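Local structure of IscA (Thermosynechococcus elongatus, 1X0G) at the interface of chains A and B. The protein binds a [2Fe-2S] cluster and serves as a scaffold for iron-sulfur cluster biosynthesis, working as an asymmetric homodimer within a tetramer. Residues are numbered along the deposited sequence; one frame, centred on the assembly and turned at random. Chains: chain A/B, IscA.

The interface of chains A and B. Residues chain A 41-43, 105; chain B 86, 89.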
loop_
_atom_site.group_PDB
_atom_site.type_symbol
_atom_site.label_atom_id
_atom_site.label_comp_id
_atom_site.label_asym_id
_atom_site.label_seq_id
_atom_site.Cartn_x
_atom_site.Cartn_y
_atom_site.Cartn_z
ATOM N N ARG A 41 10.471 2.848 6.833
ATOM C CA ARG A 41 11.709 2.464 7.424
ATOM C C ARG A 41 12.778 3.186 6.612
ATOM O O ARG A 41 12.700 3.230 5.375
ATOM C CB ARG A 41 11.876 0.971 7.358
ATOM C CG ARG A 41 12.976 0.339 8.258
ATOM C CD ARG A 41 13.750 -0.603 7.321
ATOM N NE ARG A 41 15.051 -1.131 7.737
ATOM C CZ ARG A 41 15.175 -1.914 8.793
ATOM N NH1 ARG A 41 14.084 -2.210 9.511
ATOM N NH2 ARG A 41 16.376 -2.393 9.131
ATOM N N TYR A 42 13.767 3.795 7.299
ATOM C CA TYR A 42 14.914 4.429 6.609
ATOM C C TYR A 42 15.650 3.406 5.760
ATOM O O TYR A 42 15.739 2.222 6.066
ATOM C CB TYR A 42 15.867 5.183 7.569
ATOM C CG TYR A 42 15.144 6.104 8.551
ATOM C CD1 TYR A 42 14.645 5.603 9.739
ATOM C CD2 TYR A 42 14.958 7.455 8.295
ATOM C CE1 TYR A 42 13.956 6.386 10.610
ATOM C CE2 TYR A 42 14.283 8.277 9.203
ATOM C CZ TYR A 42 13.766 7.732 10.370
ATOM O OH TYR A 42 13.075 8.471 11.349
ATOM N N ASP A 43 16.083 3.852 4.610
ATOM C CA ASP A 43 16.849 2.994 3.724
ATOM C C ASP A 43 18.194 3.756 3.538
ATOM O O ASP A 43 18.208 4.959 3.314
ATOM C CB ASP A 43 16.042 2.743 2.463
ATOM C CG ASP A 43 16.753 1.845 1.466
ATOM O OD1 ASP A 43 17.338 0.844 1.870
ATOM O OD2 ASP A 43 16.727 2.109 0.241
ATOM N N MET A 105 13.961 2.581 13.772
ATOM C CA MET A 105 14.231 2.604 12.333
ATOM C C MET A 105 12.950 2.714 11.502
ATOM O O MET A 105 13.011 2.918 10.289
ATOM C CB MET A 105 15.025 1.395 11.932
ATOM C CG MET A 105 16.408 1.405 12.533
ATOM S SD MET A 105 17.332 -0.087 12.085
ATOM C CE MET A 105 16.002 -1.370 12.182
ATOM N N MET B 86 21.333 -0.569 7.479
ATOM C CA MET B 86 20.309 -0.618 8.523
ATOM C C MET B 86 20.140 -1.987 9.126
ATOM O O MET B 86 19.168 -2.196 9.855
ATOM C CB MET B 86 18.925 -0.297 7.961
ATOM C CG MET B 86 18.825 0.970 7.150
ATOM S SD MET B 86 18.913 2.314 8.287
ATOM C CE MET B 86 17.278 2.122 8.975
ATOM N N ALA B 89 16.878 -7.549 7.464
ATOM C CA ALA B 89 15.450 -7.562 7.586
ATOM C C ALA B 89 14.864 -8.365 6.486
ATOM O O ALA B 89 15.288 -8.317 5.315
ATOM C CB ALA B 89 14.935 -6.181 7.550
#
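Two bends in one side chain make this contact: B:Met86 has its CG beside its own backbone N (chi1 -51°), then turns at chi2 and again at chi3 (-73°), which folds the terminal CE methyl onto chain A between A:Tyr42 and A:Met105. In IscA, a scaffold of the HesB/IscA family, subunits of the same sequence meet here unequally: the two copies are not related by exact two-fold symmetry across the interface as a whole. B:Met86 lies in a loop just before strand 87-93 of chain B, and it docks against strand 40-46 of chain A.

The methyl is received by mixed surroundings. On one side it packs on the CB of A:Tyr42, 3.7 Å from B:Met86 CE, and it also touches that residue's carbonyl, with O 3.3 Å from CE. The phenol ring does not take part directly; its edge is directed toward A:Met105 CA within chain A, linking two residues that both border the methyl. On the other side, A:Met105 runs past B:Met86 in the opposite direction, its CG 3.7 Å from CE. With CG beside the backbone N (chi1 -66°) and chi2 extended, A:Met105 SD comes to lie 3.6 Å from the main-chain O of B:Met86. The bend at chi3 then turns A:Met105 CE to 4.0 Å from B:Met86 O.

A:Arg41, on strand 40-46 beside A:Tyr42, contributes from the backbone end of the methionine. Its chain bends at chi2 and passes antiparallel to B:Met86, placing the guanidinium beside the methionine's CB, which is 3.5 Å from NH2. That nitrogen is also 2.9 Å from B:Met86 O, but the oxygen lies close to the extension of the CZ-NH2 bond, where neither N-H is aimed squarely at it, and the closeness does not amount to a hydrogen bond; any attraction between the probably cationic group and the carbonyl would be mainly electrostatic. B:Ala89, on strand 87-93, sets its CB over the rim of one guanidinium face, 4.4 Å from A:Arg41 NH2, a loose contact of a methyl with a flat, probably charged group.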